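Local coordinates for periplasmic oligopeptide-binding protein (Burkholderia pseudomallei, PDB 3ZS6), which probably binds short peptides in the periplasm, here holding an oligopeptide, and delivers them to an ABC transport system for uptake, at residues L353-T357 against N384-L390. Residues are numbered along the deposited sequence; the frame is centred on the assembly and turned at random.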
ATOM      1  N   LEU A 353      13.503  17.563  -4.902  1.00 24.30           N
ATOM      2  CA  LEU A 353      12.891  16.606  -3.975  1.00 20.74           C
ATOM      3  C   LEU A 353      11.385  16.860  -3.892  1.00 22.67           C
ATOM      4  O   LEU A 353      10.932  17.861  -3.328  1.00 20.03           O
ATOM      5  CB  LEU A 353      13.542  16.701  -2.588  1.00 13.28           C
ATOM      6  CG  LEU A 353      12.940  15.942  -1.396  1.00 20.52           C
ATOM      7  CD1 LEU A 353      12.744  14.471  -1.702  1.00 27.44           C
ATOM      8  CD2 LEU A 353      13.821  16.114  -0.148  1.00 19.27           C
ATOM      9  N   THR A 354      10.608  15.958  -4.467  1.00 14.00           N
ATOM     10  CA  THR A 354       9.167  16.155  -4.530  1.00 16.73           C
ATOM     11  C   THR A 354       8.442  15.318  -3.474  1.00 18.34           C
ATOM     12  O   THR A 354       8.752  14.141  -3.293  1.00 17.49           O
ATOM     13  CB  THR A 354       8.638  15.806  -5.927  1.00 15.98           C
ATOM     14  OG1 THR A 354       9.400  16.516  -6.914  1.00 19.85           O
ATOM     15  CG2 THR A 354       7.164  16.171  -6.054  1.00 13.08           C
ATOM     16  N   TYR A 355       7.479  15.925  -2.783  1.00 12.36           N
ATOM     17  CA  TYR A 355       6.654  15.194  -1.818  1.00  9.76           C
ATOM     18  C   TYR A 355       5.205  15.656  -1.910  1.00 15.47           C
ATOM     19  O   TYR A 355       4.928  16.728  -2.445  1.00 16.76           O
ATOM     20  CB  TYR A 355       7.168  15.400  -0.391  1.00  7.41           C
ATOM     21  CG  TYR A 355       7.027  16.823   0.093  1.00 13.22           C
ATOM     22  CD1 TYR A 355       8.021  17.764  -0.154  1.00 13.18           C
ATOM     23  CD2 TYR A 355       5.898  17.233   0.788  1.00 12.50           C
ATOM     24  CE1 TYR A 355       7.894  19.073   0.283  1.00 15.86           C
ATOM     25  CE2 TYR A 355       5.765  18.545   1.237  1.00 11.21           C
ATOM     26  CZ  TYR A 355       6.765  19.459   0.979  1.00 20.21           C
ATOM     27  OH  TYR A 355       6.636  20.764   1.410  1.00 23.49           O
ATOM     28  N   ASN A 356       4.283  14.855  -1.385  1.00 11.72           N
ATOM     29  CA  ASN A 356       2.877  15.254  -1.385  1.00 12.55           C
ATOM     30  C   ASN A 356       2.573  16.132  -0.188  1.00 16.10           C
ATOM     31  O   ASN A 356       2.968  15.817   0.935  1.00 11.50           O
ATOM     32  CB  ASN A 356       1.929  14.046  -1.440  1.00 13.46           C
ATOM     33  CG  ASN A 356       2.138  13.089  -0.289  1.00 11.83           C
ATOM     34  OD1 ASN A 356       3.206  12.492  -0.164  1.00 13.74           O
ATOM     35  ND2 ASN A 356       1.120  12.936   0.558  1.00  9.67           N
ATOM     36  N   THR A 357       1.894  17.247  -0.455  1.00 16.34           N
ATOM     37  CA  THR A 357       1.585  18.260   0.550  1.00 15.00           C
ATOM     38  C   THR A 357       1.088  17.650   1.856  1.00 14.65           C
ATOM     39  O   THR A 357       0.071  16.948   1.875  1.00 16.24           O
ATOM     40  CB  THR A 357       0.529  19.247   0.008  1.00 19.66           C
ATOM     41  OG1 THR A 357       0.948  19.733  -1.279  1.00 19.65           O
ATOM     42  CG2 THR A 357       0.331  20.424   0.976  1.00 18.63           C
ATOM     43  N   ASN A 384       6.260  20.584  -3.505  1.00 18.00           N
ATOM     44  CA  ASN A 384       5.119  19.851  -2.973  1.00 19.45           C
ATOM     45  C   ASN A 384       3.994  19.767  -3.994  1.00 22.71           C
ATOM     46  O   ASN A 384       3.687  20.750  -4.659  1.00 17.70           O
ATOM     47  CB  ASN A 384       4.625  20.473  -1.659  1.00 16.84           C
ATOM     48  CG  ASN A 384       4.031  21.872  -1.849  1.00 23.60           C
ATOM     49  OD1 ASN A 384       4.741  22.819  -2.189  1.00 23.99           O
ATOM     50  ND2 ASN A 384       2.732  22.003  -1.617  1.00 20.27           N
ATOM     51  N   VAL A 385       3.406  18.580  -4.132  1.00 17.66           N
ATOM     52  CA  VAL A 385       2.274  18.380  -5.037  1.00 12.56           C
ATOM     53  C   VAL A 385       1.188  17.543  -4.379  1.00 14.94           C
ATOM     54  O   VAL A 385       1.409  16.928  -3.327  1.00 12.21           O
ATOM     55  CB  VAL A 385       2.694  17.648  -6.331  1.00  9.66           C
ATOM     56  CG1 VAL A 385       3.736  18.451  -7.095  1.00 13.72           C
ATOM     57  CG2 VAL A 385       3.206  16.246  -6.005  1.00  7.81           C
ATOM     58  N   GLU A 386       0.016  17.512  -5.012  1.00 16.92           N
ATOM     59  CA  GLU A 386      -1.062  16.626  -4.594  1.00 14.57           C
ATOM     60  C   GLU A 386      -0.621  15.164  -4.741  1.00 13.72           C
ATOM     61  O   GLU A 386       0.123  14.815  -5.666  1.00 12.91           O
ATOM     62  CB  GLU A 386      -2.322  16.876  -5.434  1.00 15.03           C
ATOM     63  CG  GLU A 386      -3.444  15.905  -5.134  1.00 36.27           C
ATOM     64  CD  GLU A 386      -4.717  16.211  -5.910  1.00 46.89           C
ATOM     65  OE1 GLU A 386      -4.655  17.008  -6.874  1.00 39.67           O
ATOM     66  OE2 GLU A 386      -5.780  15.654  -5.548  1.00 47.61           O
ATOM     67  N   PHE A 387      -1.087  14.309  -3.837  1.00  9.59           N
ATOM     68  CA  PHE A 387      -0.671  12.903  -3.841  1.00 12.34           C
ATOM     69  C   PHE A 387      -0.936  12.172  -5.161  1.00 14.80           C
ATOM     70  O   PHE A 387      -0.090  11.407  -5.622  1.00 12.62           O
ATOM     71  CB  PHE A 387      -1.315  12.137  -2.680  1.00 11.35           C
ATOM     72  CG  PHE A 387      -0.842  10.715  -2.560  1.00 16.54           C
ATOM     73  CD1 PHE A 387       0.494  10.432  -2.286  1.00 17.86           C
ATOM     74  CD2 PHE A 387      -1.729   9.659  -2.722  1.00 17.79           C
ATOM     75  CE1 PHE A 387       0.937   9.112  -2.169  1.00 16.36           C
ATOM     76  CE2 PHE A 387      -1.296   8.341  -2.612  1.00 16.84           C
ATOM     77  CZ  PHE A 387       0.037   8.066  -2.337  1.00 14.99           C
ATOM     78  N   LYS A 388      -2.107  12.392  -5.760  1.00 14.13           N
ATOM     79  CA  LYS A 388      -2.447  11.754  -7.037  1.00 17.44           C
ATOM     80  C   LYS A 388      -1.438  12.111  -8.115  1.00 14.65           C
ATOM     81  O   LYS A 388      -1.085  11.282  -8.950  1.00 16.57           O
ATOM     82  CB  LYS A 388      -3.841  12.181  -7.514  1.00 24.95           C
ATOM     83  CG  LYS A 388      -4.981  11.356  -6.950  1.00 38.67           C
ATOM     84  CD  LYS A 388      -6.303  12.109  -7.057  1.00 44.31           C
ATOM     85  CE  LYS A 388      -6.557  12.602  -8.473  1.00 48.13           C
ATOM     86  NZ  LYS A 388      -7.843  13.362  -8.571  1.00 51.30           N
ATOM     87  N   VAL A 389      -1.011  13.369  -8.109  1.00 11.05           N
ATOM     88  CA  VAL A 389      -0.021  13.850  -9.062  1.00 16.03           C
ATOM     89  C   VAL A 389       1.337  13.212  -8.773  1.00 15.98           C
ATOM     90  O   VAL A 389       2.042  12.779  -9.684  1.00 17.19           O
ATOM     91  CB  VAL A 389       0.089  15.388  -9.016  1.00 15.44           C
ATOM     92  CG1 VAL A 389       1.361  15.876  -9.731  1.00 11.64           C
ATOM     93  CG2 VAL A 389      -1.160  16.018  -9.623  1.00 17.67           C
ATOM     94  N   LEU A 390       1.698  13.157  -7.498  1.00 10.55           N
ATOM     95  CA  LEU A 390       2.960  12.538  -7.108  1.00  7.79           C
ATOM     96  C   LEU A 390       3.005  11.104  -7.619  1.00 10.02           C
ATOM     97  O   LEU A 390       4.002  10.688  -8.201  1.00 13.60           O
ATOM     98  CB  LEU A 390       3.128  12.558  -5.588  1.00 12.02           C
ATOM     99  CG  LEU A 390       4.448  11.952  -5.084  1.00 15.55           C
ATOM    100  CD1 LEU A 390       5.630  12.700  -5.698  1.00 12.52           C
ATOM    101  CD2 LEU A 390       4.507  11.986  -3.564  1.00 14.90           C
TER
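Two parallel strands end side by side here, 350-356 and 379-385 of a beta-alpha-beta unit, joined by the crossover helix 359-376, within the alpha/beta fold of a periplasmic solute-binding protein. Asn-384 lies beside Tyr-355, their CA atoms 5.0 Å apart. Its CB sits over one face of the Tyr-355 ring, 3.9 Å from the centroid, a CH-pi contact that the flat aromatic side chain is well shaped to accept. The amide at its tip suits the exposed strand end: ND2 of Asn-384 donates to OG1 of Thr-357 at 2.9 Å. Val-385 carries the parallel ladder: its N donates a hydrogen bond to Tyr-355 O and its O accepts one from Thr-357 N, both at 2.9 Å, so its backbone brackets Asn-356. Its beta-branched side chain favours extended backbone and, on the sheet face shared with Asn-356, brings CG2 to 4.0 Å from Thr-354 CG2. At Glu-386, the N-cap position, the chain turns into helix 387-395; its CA-to-CB bond points away from 353-357, and an acidic residue suits the positive end of the helix dipole. Phe-387 follows, its CD1 3.7 Å from CG of Asn-356, whose OD1 is hydrogen-bonded to Arg-403 of the next strand; the large flat ring, suited to this buried place, also packs on the bound peptide's backbone, so this helix start borders the binding site. One turn on, Leu-390, whose N donates a hydrogen bond to Glu-386 O, points back at the strand. Its branched end suits burial: CD1 meets Thr-354 CG2 at 3.8 Å, while CD2 lies 3.6 Å from Asn-356 N.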